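Local coordinates for uncharacterized protein YUAB (Bacillus subtilis, PDB 4BHU), which self-assembles into a stable, water-repellent layer that coats the surface of the biofilm and is required for complex colony architecture, at residues G38-L44 with K71-L77; F48-T52 with I66-K71; E19-I25 with N93-A99. The protein carries 1 engineered substitution. One frame throughout, in Å; residues are numbered along the deposited sequence.

Interaction 1: G38-L44 with K71-L77; sequences GVMEFTL and KTVRVPL
A salt bridge spans the two strands, with Arg-74 NE donating to Glu-41 OE1 at 2.7 Å. Glu-41 OE2 accepts a hydrogen bond from a water at 2.8 Å, and this water also lies 2.6 Å from Thr-43 OG1 and 2.7 Å from Thr-72 OG1. This polar cluster lies on one face of an antiparallel β-ladder in the five-stranded sheet of the immunoglobulin-like fold. Strands 39-43 and 72-76 run antiparallel, their N-to-C directions at 169° and their axes approaching to 4.4 Å. Met-40/Val-75 and Phe-42/Val-73 are hydrogen-bonded pairs; Val-39/Pro-76, Glu-41/Arg-74 and Thr-43/Thr-72 are the non-hydrogen-bonded ones. Met-40 N donates to Val-75 O (2.9 Å) and Val-75 N to Met-40 O (2.8 Å). Phe-42 N donates to Val-73 O (2.8 Å) and Val-73 N to Phe-42 O (2.9 Å). Leu-44 N to Lys-71 O (2.7 Å) and Leu-77 N to Gly-38 O (2.8 Å) extend the ladder at its two ends. Gly-38 has phi/psi of 153/-144°, where a CB would be jammed against the carbonyl O of the preceding residue. The face carrying selenomethionine Met-40, Phe-42, Val-73 and Val-75 is buried, Met-40 and Phe-42 packing on Tyr-29 of strand 22-30. On the other face, Val-39 (t rotamer) brings CG1 to 3.5 Å from Arg-74 CG and 4.1 Å from Pro-76 CG.

Interaction 2: F48-T52 with I66-K71; sequences FTANT and ILNNGK
A loop docks here against a tight turn: residues 48-52, which follow strand 39-43 in an irregular course that is extended from 48 to 51, lie against the hairpin connection between strands 66-67 and 72-76. That connection is a type I' β-turn from Asn-68 to Lys-71, closed by Lys-71 N to Asn-68 O at 3.2 Å. Its corner residues Asn-69 (phi/psi 58/45°) and Gly-70 (76/5°) are both left-handed, and Asn-68 before them has a similar conformation (59/45°). The carbonyl of Gly-70 anchors the loop: Ala-50 N donates to Gly-70 O at 2.7 Å, while Thr-49 CA makes a CA-H...O contact of 3.2 Å to Gly-70 O. Thr-49 and Gly-70 lie with their CA atoms 4.6 Å apart, so close that a side chain at Gly-70 would run into Thr-49 CB. Before the turn, on strand 66-67, Ile-66 (m, t) points its side chain at the loop, with CG2 3.6 Å from Ala-50 O and CD1 3.5 Å from Asn-51 C. The Phe-48 ring turns from the hairpin to meet Tyr-102 edge-to-face and to touch Phe-104, both on strand 100-109, while Ala-50 packs on Val-73 of strand 72-76 and on Leu-91 of strand 90-95.

Interaction 3: E19-I25 with N93-A99; sequences EWSFSDI and NKTLPAA
Segments 19-25 and 93-99 run antiparallel, paired as strand at Phe-22/Thr-95 (non-hydrogen-bonded) and Ser-23/Lys-94 (hydrogen-bonded). Ser-23 N to Lys-94 O and Lys-94 N to Ser-23 O both measure 2.9 Å. Asn-93, left-handed at 55/57°, and Lys-94 together face Ser-23 in a G1 β-bulge, and Asn-93 N turns to Asp-24 OD1 (2.8 Å). Past the strands, the pairing continues through Leu-96 N to Ser-21 O (2.9 Å) and Trp-20 N to Leu-96 O (2.7 Å), Trp-20 having positive phi (80°). Glu-19, chi1 p, accepts at OE1 from Ala-99 N (3.1 Å). The Trp-20 indole lays one face over the Pro-97/Ala-98 peptide, CH2 being 3.5 Å from Ala-98 N. Leu-96 (m, t) meets Ile-25, CD2 to CD1 4.2 Å. Strand 22-30 is the middle strand of a three-stranded sheet, between 7-12 and 90-95, while Leu-96 and Glu-19 reach Val-125 of the other sheet.

Along the chain the contacts are concentric: 19-25 with 93-99 encloses interaction 1, which in turn encloses interaction 2. Interactions 1 and 2 have centres 11 Å apart and share Lys-71. A classic β-bulge, with Lys-71 and Thr-72 opposite Leu-67, joins them within the five-stranded sheet. Interaction 3 belongs to the three-stranded sheet; its centre is 22 Å from that of interaction 1, across the chain's centre, with nearest atoms about 7 Å apart. Interaction 2 touches both: Ala-50 packs on Val-73, Phe-48 on Pro-97 and Ile-25, and Lys-94 NZ probably hydrogen-bonds Thr-49 O. The loop 48-52 thus ties together the two sheets of the immunoglobulin-like domain.

Interaction 1: G38-L44 with K71-L77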
loop_
_atom_site.group_PDB
_atom_site.type_symbol
_atom_site.label_atom_id
_atom_site.label_comp_id
_atom_site.label_asym_id
_atom_site.label_seq_id
_atom_site.Cartn_x
_atom_site.Cartn_y
_atom_site.Cartn_z
ATOM N N GLY I 38 24.515 -7.747 -6.601
ATOM C CA GLY I 38 25.911 -7.472 -6.873
ATOM C C GLY I 38 26.177 -7.110 -8.319
ATOM O O GLY I 38 25.361 -6.446 -8.959
ATOM N N VAL I 39 27.328 -7.561 -8.820
ATOM C CA VAL I 39 27.784 -7.223 -10.161
ATOM C C VAL I 39 28.318 -8.464 -10.847
ATOM O O VAL I 39 29.207 -9.136 -10.334
ATOM C CB VAL I 39 28.903 -6.146 -10.101
ATOM C CG1 VAL I 39 29.275 -5.665 -11.496
ATOM C CG2 VAL I 39 28.442 -4.966 -9.263
HETATM N N MSE I 40 27.755 -8.779 -12.002
HETATM C CA MSE I 40 28.187 -9.923 -12.792
HETATM C C MSE I 40 29.438 -9.467 -13.547
HETATM O O MSE I 40 29.396 -8.440 -14.219
HETATM C CB MSE I 40 27.092 -10.298 -13.780
HETATM C CG MSE I 40 27.431 -11.440 -14.726
HETATM SE SE MSE I 40 27.451 -13.177 -13.808
HETATM C CE MSE I 40 29.265 -13.777 -14.331
ATOM N N GLU I 41 30.539 -10.209 -13.419
ATOM C CA GLU I 41 31.812 -9.806 -14.028
ATOM C C GLU I 41 32.539 -10.969 -14.728
ATOM O O GLU I 41 32.757 -12.038 -14.135
ATOM C CB GLU I 41 32.723 -9.164 -12.980
ATOM C CG GLU I 41 34.018 -8.629 -13.554
ATOM C CD GLU I 41 34.764 -7.756 -12.582
ATOM O OE1 GLU I 41 34.112 -6.937 -11.903
ATOM O OE2 GLU I 41 35.999 -7.875 -12.501
ATOM N N PHE I 42 32.884 -10.743 -15.994
ATOM C CA PHE I 42 33.619 -11.704 -16.805
ATOM C C PHE I 42 35.015 -11.132 -17.002
ATOM O O PHE I 42 35.156 -9.942 -17.256
ATOM C CB PHE I 42 32.977 -11.856 -18.184
ATOM C CG PHE I 42 31.724 -12.672 -18.202
ATOM C CD1 PHE I 42 30.494 -12.087 -17.932
ATOM C CD2 PHE I 42 31.769 -14.022 -18.520
ATOM C CE1 PHE I 42 29.330 -12.838 -17.971
ATOM C CE2 PHE I 42 30.613 -14.785 -18.561
ATOM C CZ PHE I 42 29.388 -14.193 -18.279
ATOM N N THR I 43 36.032 -11.981 -16.873
ATOM C CA THR I 43 37.429 -11.590 -17.103
ATOM C C THR I 43 37.987 -12.423 -18.263
ATOM O O THR I 43 37.956 -13.657 -18.245
ATOM C CB THR I 43 38.292 -11.803 -15.850
ATOM O OG1 THR I 43 37.749 -11.037 -14.771
ATOM C CG2 THR I 43 39.764 -11.353 -16.101
ATOM N N LEU I 44 38.453 -11.736 -19.291
ATOM C CA LEU I 44 38.968 -12.408 -20.478
ATOM C C LEU I 44 40.495 -12.438 -20.397
ATOM O O LEU I 44 41.104 -11.510 -19.862
ATOM C CB LEU I 44 38.519 -11.670 -21.741
ATOM C CG LEU I 44 37.025 -11.355 -21.874
ATOM C CD1 LEU I 44 36.736 -10.690 -23.215
ATOM C CD2 LEU I 44 36.180 -12.591 -21.710
ATOM N N LYS I 71 39.054 -6.348 -21.598
ATOM C CA LYS I 71 39.194 -7.670 -20.982
ATOM C C LYS I 71 38.226 -7.943 -19.827
ATOM O O LYS I 71 38.152 -9.075 -19.340
ATOM C CB LYS I 71 40.607 -7.864 -20.461
ATOM C CG LYS I 71 41.669 -7.995 -21.575
ATOM C CD LYS I 71 43.048 -8.311 -20.984
ATOM C CE LYS I 71 43.655 -7.085 -20.301
ATOM N NZ LYS I 71 45.043 -7.327 -19.802
ATOM N N THR I 72 37.519 -6.913 -19.379
ATOM C CA THR I 72 36.551 -7.054 -18.283
ATOM C C THR I 72 35.173 -6.621 -18.733
ATOM O O THR I 72 34.995 -5.537 -19.283
ATOM C CB THR I 72 36.980 -6.217 -17.046
ATOM O OG1 THR I 72 38.166 -6.791 -16.486
ATOM C CG2 THR I 72 35.881 -6.215 -15.957
ATOM N N VAL I 73 34.186 -7.466 -18.486
ATOM C CA VAL I 73 32.809 -7.119 -18.794
ATOM C C VAL I 73 32.029 -7.179 -17.492
ATOM O O VAL I 73 32.007 -8.214 -16.823
ATOM C CB VAL I 73 32.203 -8.067 -19.846
ATOM C CG1 VAL I 73 30.759 -7.695 -20.108
ATOM C CG2 VAL I 73 33.017 -8.008 -21.154
ATOM N N ARG I 74 31.410 -6.053 -17.149
ATOM C CA ARG I 74 30.768 -5.838 -15.855
ATOM C C ARG I 74 29.323 -5.391 -16.033
ATOM O O ARG I 74 29.049 -4.389 -16.712
ATOM C CB ARG I 74 31.503 -4.730 -15.139
ATOM C CG ARG I 74 31.882 -5.019 -13.735
ATOM C CD ARG I 74 32.811 -3.925 -13.260
ATOM N NE ARG I 74 34.101 -4.460 -12.856
ATOM C CZ ARG I 74 35.108 -3.714 -12.428
ATOM N NH1 ARG I 74 34.964 -2.400 -12.361
ATOM N NH2 ARG I 74 36.255 -4.279 -12.074
ATOM N N VAL I 75 28.405 -6.134 -15.417
ATOM C CA VAL I 75 26.988 -5.796 -15.445
ATOM C C VAL I 75 26.419 -5.797 -14.037
ATOM O O VAL I 75 26.176 -6.867 -13.459
ATOM C CB VAL I 75 26.198 -6.777 -16.286
ATOM C CG1 VAL I 75 24.755 -6.306 -16.392
ATOM C CG2 VAL I 75 26.819 -6.896 -17.681
ATOM N N PRO I 76 26.261 -4.599 -13.465
ATOM C CA PRO I 76 25.678 -4.502 -12.136
ATOM C C PRO I 76 24.251 -5.013 -12.234
ATOM O O PRO I 76 23.555 -4.755 -13.231
ATOM C CB PRO I 76 25.757 -2.995 -11.826
ATOM C CG PRO I 76 26.900 -2.498 -12.676
ATOM C CD PRO I 76 26.746 -3.284 -13.945
ATOM N N LEU I 77 23.853 -5.785 -11.226
ATOM C CA LEU I 77 22.625 -6.556 -11.285
ATOM C C LEU I 77 21.437 -5.690 -10.842
ATOM O O LEU I 77 21.025 -5.707 -9.679
ATOM C CB LEU I 77 22.749 -7.833 -10.425
ATOM C CG LEU I 77 23.021 -9.227 -11.010
ATOM C CD1 LEU I 77 23.330 -9.316 -12.510
ATOM C CD2 LEU I 77 24.108 -9.928 -10.201
HETATM O O HOH W 1 22.457 -5.941 -7.475
HETATM O O HOH W 2 37.958 -8.469 -14.426
#

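Interaction 2: F48-T52 with I66-K71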
loop_
_atom_site.group_PDB
_atom_site.type_symbol
_atom_site.label_atom_id
_atom_site.label_comp_id
_atom_site.label_asym_id
_atom_site.label_seq_id
_atom_site.Cartn_x
_atom_site.Cartn_y
_atom_site.Cartn_z
ATOM N N PHE I 48 42.016 -12.080 -25.907
ATOM C CA PHE I 48 40.589 -11.849 -26.142
ATOM C C PHE I 48 40.115 -10.514 -25.586
ATOM O O PHE I 48 40.590 -10.058 -24.538
ATOM C CB PHE I 48 39.764 -12.990 -25.542
ATOM C CG PHE I 48 40.017 -14.304 -26.200
ATOM C CD1 PHE I 48 39.282 -14.690 -27.299
ATOM C CD2 PHE I 48 41.011 -15.145 -25.736
ATOM C CE1 PHE I 48 39.527 -15.896 -27.915
ATOM C CE2 PHE I 48 41.258 -16.351 -26.350
ATOM C CZ PHE I 48 40.511 -16.723 -27.441
ATOM N N THR I 49 39.183 -9.888 -26.292
ATOM C CA THR I 49 38.618 -8.621 -25.848
ATOM C C THR I 49 37.176 -8.540 -26.261
ATOM O O THR I 49 36.769 -9.182 -27.230
ATOM C CB THR I 49 39.319 -7.405 -26.503
ATOM O OG1 THR I 49 39.229 -7.536 -27.924
ATOM C CG2 THR I 49 40.785 -7.315 -26.088
ATOM N N ALA I 50 36.412 -7.714 -25.544
ATOM C CA ALA I 50 35.006 -7.506 -25.851
ATOM C C ALA I 50 34.828 -6.104 -26.365
ATOM O O ALA I 50 35.578 -5.195 -25.987
ATOM C CB ALA I 50 34.116 -7.742 -24.593
ATOM N N ASN I 51 33.819 -5.936 -27.214
ATOM C CA ASN I 51 33.415 -4.628 -27.698
ATOM C C ASN I 51 31.902 -4.623 -27.826
ATOM O O ASN I 51 31.250 -5.626 -27.518
ATOM C CB ASN I 51 34.102 -4.295 -29.030
ATOM C CG ASN I 51 33.751 -5.266 -30.144
ATOM O OD1 ASN I 51 32.590 -5.630 -30.342
ATOM N ND2 ASN I 51 34.765 -5.681 -30.893
ATOM N N THR I 52 31.346 -3.500 -28.269
ATOM C CA THR I 52 29.899 -3.297 -28.283
ATOM C C THR I 52 29.173 -4.063 -29.385
ATOM O O THR I 52 27.960 -3.937 -29.509
ATOM C CB THR I 52 29.562 -1.811 -28.421
ATOM O OG1 THR I 52 30.181 -1.300 -29.606
ATOM C CG2 THR I 52 30.075 -1.040 -27.219
ATOM N N ILE I 66 32.272 -2.315 -20.465
ATOM C CA ILE I 66 33.542 -2.880 -20.900
ATOM C C ILE I 66 34.688 -2.018 -20.374
ATOM O O ILE I 66 34.698 -0.803 -20.576
ATOM C CB ILE I 66 33.630 -2.924 -22.436
ATOM C CG1 ILE I 66 32.484 -3.755 -23.005
ATOM C CG2 ILE I 66 34.970 -3.527 -22.870
ATOM C CD1 ILE I 66 32.274 -3.578 -24.482
ATOM N N LEU I 67 35.648 -2.635 -19.699
ATOM C CA LEU I 67 36.823 -1.883 -19.270
ATOM C C LEU I 67 38.088 -2.744 -19.235
ATOM O O LEU I 67 38.089 -3.884 -19.697
ATOM C CB LEU I 67 36.560 -1.264 -17.900
ATOM C CG LEU I 67 36.108 -2.276 -16.860
ATOM C CD1 LEU I 67 36.890 -2.036 -15.577
ATOM C CD2 LEU I 67 34.586 -2.182 -16.627
ATOM N N ASN I 68 39.169 -2.201 -18.676
ATOM C CA ASN I 68 40.407 -2.968 -18.571
ATOM C C ASN I 68 40.860 -3.394 -19.974
ATOM O O ASN I 68 41.242 -4.544 -20.212
ATOM C CB ASN I 68 40.194 -4.181 -17.666
ATOM C CG ASN I 68 41.471 -4.943 -17.398
ATOM O OD1 ASN I 68 42.578 -4.408 -17.546
ATOM N ND2 ASN I 68 41.327 -6.207 -17.012
ATOM N N ASN I 69 40.800 -2.440 -20.895
ATOM C CA ASN I 69 41.248 -2.646 -22.271
ATOM C C ASN I 69 40.506 -3.800 -22.938
ATOM O O ASN I 69 41.107 -4.664 -23.583
ATOM C CB ASN I 69 42.759 -2.865 -22.297
ATOM C CG ASN I 69 43.525 -1.706 -21.652
ATOM O OD1 ASN I 69 44.404 -1.917 -20.812
ATOM N ND2 ASN I 69 43.163 -0.476 -22.016
ATOM N N GLY I 70 39.189 -3.807 -22.752
ATOM C CA GLY I 70 38.318 -4.806 -23.352
ATOM C C GLY I 70 38.338 -6.182 -22.704
ATOM O O GLY I 70 37.682 -7.090 -23.199
ATOM N N LYS I 71 39.054 -6.348 -21.598
ATOM C CA LYS I 71 39.194 -7.670 -20.982
ATOM C C LYS I 71 38.226 -7.943 -19.827
ATOM O O LYS I 71 38.152 -9.075 -19.340
ATOM C CB LYS I 71 40.607 -7.864 -20.461
ATOM C CG LYS I 71 41.669 -7.995 -21.575
ATOM C CD LYS I 71 43.048 -8.311 -20.984
ATOM C CE LYS I 71 43.655 -7.085 -20.301
ATOM N NZ LYS I 71 45.043 -7.327 -19.802
#

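Interaction 3: E19-I25 with N93-A99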
loop_
_atom_site.group_PDB
_atom_site.type_symbol
_atom_site.label_atom_id
_atom_site.label_comp_id
_atom_site.label_asym_id
_atom_site.label_seq_id
_atom_site.Cartn_x
_atom_site.Cartn_y
_atom_site.Cartn_z
ATOM N N GLU I 19 44.632 -20.974 -34.272
ATOM C CA GLU I 19 45.297 -19.701 -34.038
ATOM C C GLU I 19 45.214 -18.794 -35.261
ATOM O O GLU I 19 45.510 -19.215 -36.375
ATOM C CB GLU I 19 46.762 -19.929 -33.646
ATOM C CG GLU I 19 47.608 -20.686 -34.687
ATOM C CD GLU I 19 49.076 -20.777 -34.285
ATOM O OE1 GLU I 19 49.502 -19.963 -33.436
ATOM O OE2 GLU I 19 49.804 -21.655 -34.808
ATOM N N TRP I 20 44.771 -17.564 -35.022
ATOM C CA TRP I 20 44.756 -16.475 -36.001
ATOM C C TRP I 20 43.582 -16.533 -36.971
ATOM O O TRP I 20 43.459 -15.668 -37.838
ATOM C CB TRP I 20 46.096 -16.357 -36.769
ATOM C CG TRP I 20 47.303 -16.362 -35.893
ATOM C CD1 TRP I 20 48.352 -17.235 -35.947
ATOM C CD2 TRP I 20 47.585 -15.465 -34.807
ATOM N NE1 TRP I 20 49.273 -16.932 -34.973
ATOM C CE2 TRP I 20 48.827 -15.850 -34.259
ATOM C CE3 TRP I 20 46.908 -14.374 -34.249
ATOM C CZ2 TRP I 20 49.403 -15.190 -33.175
ATOM C CZ3 TRP I 20 47.494 -13.704 -33.177
ATOM C CH2 TRP I 20 48.724 -14.117 -32.650
ATOM N N SER I 21 42.702 -17.522 -36.816
ATOM C CA SER I 21 41.485 -17.570 -37.629
ATOM C C SER I 21 40.317 -16.825 -36.978
ATOM O O SER I 21 40.262 -16.695 -35.753
ATOM C CB SER I 21 41.075 -19.018 -37.906
ATOM O OG SER I 21 41.267 -19.849 -36.772
ATOM N N PHE I 22 39.394 -16.333 -37.806
ATOM C CA PHE I 22 38.152 -15.737 -37.310
ATOM C C PHE I 22 37.190 -16.812 -36.800
ATOM O O PHE I 22 36.994 -17.850 -37.445
ATOM C CB PHE I 22 37.451 -14.934 -38.399
ATOM C CG PHE I 22 38.306 -13.877 -39.021
ATOM C CD1 PHE I 22 39.082 -14.164 -40.138
ATOM C CD2 PHE I 22 38.330 -12.589 -38.504
ATOM C CE1 PHE I 22 39.870 -13.189 -40.721
ATOM C CE2 PHE I 22 39.120 -11.610 -39.085
ATOM C CZ PHE I 22 39.889 -11.913 -40.194
ATOM N N SER I 23 36.584 -16.561 -35.643
ATOM C CA SER I 23 35.661 -17.521 -35.046
ATOM C C SER I 23 34.784 -16.815 -34.007
ATOM O O SER I 23 34.759 -15.584 -33.948
ATOM C CB SER I 23 36.440 -18.678 -34.413
ATOM O OG SER I 23 35.586 -19.767 -34.076
ATOM N N ASP I 24 34.053 -17.599 -33.216
ATOM C CA ASP I 24 33.186 -17.065 -32.172
ATOM C C ASP I 24 33.422 -17.844 -30.899
ATOM O O ASP I 24 33.719 -19.052 -30.941
ATOM C CB ASP I 24 31.700 -17.198 -32.527
ATOM C CG ASP I 24 31.361 -16.654 -33.901
ATOM O OD1 ASP I 24 31.551 -15.446 -34.156
ATOM O OD2 ASP I 24 30.855 -17.445 -34.719
ATOM N N ILE I 25 33.283 -17.153 -29.767
ATOM C CA ILE I 25 33.424 -17.779 -28.472
ATOM C C ILE I 25 32.163 -17.510 -27.641
ATOM O O ILE I 25 31.540 -16.441 -27.749
ATOM C CB ILE I 25 34.685 -17.280 -27.719
ATOM C CG1 ILE I 25 35.911 -17.313 -28.640
ATOM C CG2 ILE I 25 34.949 -18.120 -26.461
ATOM C CD1 ILE I 25 36.058 -16.057 -29.519
ATOM N N ASN I 93 32.819 -12.904 -34.042
ATOM C CA ASN I 93 33.701 -12.501 -35.137
ATOM C C ASN I 93 35.058 -12.020 -34.612
ATOM O O ASN I 93 35.456 -10.894 -34.866
ATOM C CB ASN I 93 33.017 -11.385 -35.943
ATOM C CG ASN I 93 33.741 -11.059 -37.249
ATOM O OD1 ASN I 93 34.475 -11.888 -37.797
ATOM N ND2 ASN I 93 33.525 -9.845 -37.757
ATOM N N LYS I 94 35.746 -12.882 -33.867
ATOM C CA LYS I 94 37.029 -12.547 -33.255
ATOM C C LYS I 94 38.200 -13.226 -33.972
ATOM O O LYS I 94 38.040 -14.294 -34.553
ATOM C CB LYS I 94 37.053 -13.014 -31.796
ATOM C CG LYS I 94 35.964 -12.425 -30.914
ATOM C CD LYS I 94 36.093 -10.924 -30.796
ATOM C CE LYS I 94 34.919 -10.328 -30.047
ATOM N NZ LYS I 94 35.056 -8.855 -29.927
ATOM N N THR I 95 39.383 -12.617 -33.883
ATOM C CA THR I 95 40.623 -13.269 -34.291
ATOM C C THR I 95 41.203 -14.103 -33.153
ATOM O O THR I 95 41.613 -13.568 -32.127
ATOM C CB THR I 95 41.683 -12.228 -34.715
ATOM O OG1 THR I 95 41.241 -11.541 -35.895
ATOM C CG2 THR I 95 43.029 -12.914 -34.975
ATOM N N LEU I 96 41.238 -15.418 -33.311
ATOM C CA LEU I 96 41.807 -16.247 -32.264
ATOM C C LEU I 96 43.303 -15.956 -32.115
ATOM O O LEU I 96 44.010 -15.854 -33.105
ATOM C CB LEU I 96 41.585 -17.729 -32.554
ATOM C CG LEU I 96 40.136 -18.239 -32.530
ATOM C CD1 LEU I 96 40.117 -19.749 -32.731
ATOM C CD2 LEU I 96 39.440 -17.865 -31.221
ATOM N N PRO I 97 43.794 -15.857 -30.873
ATOM C CA PRO I 97 45.207 -15.551 -30.614
ATOM C C PRO I 97 46.141 -16.752 -30.821
ATOM O O PRO I 97 45.696 -17.847 -31.187
ATOM C CB PRO I 97 45.198 -15.185 -29.129
ATOM C CG PRO I 97 44.130 -16.070 -28.573
ATOM C CD PRO I 97 43.050 -16.074 -29.618
ATOM N N ALA I 98 47.430 -16.552 -30.545
ATOM C CA ALA I 98 48.416 -17.629 -30.668
ATOM C C ALA I 98 47.944 -18.922 -29.994
ATOM O O ALA I 98 47.178 -18.899 -29.037
ATOM C CB ALA I 98 49.759 -17.191 -30.090
ATOM N N ALA I 99 48.413 -20.054 -30.501
ATOM C CA ALA I 99 48.020 -21.339 -29.963
ATOM C C ALA I 99 48.419 -21.493 -28.501
ATOM O O ALA I 99 49.490 -21.035 -28.066
ATOM C CB ALA I 99 48.605 -22.476 -30.805
#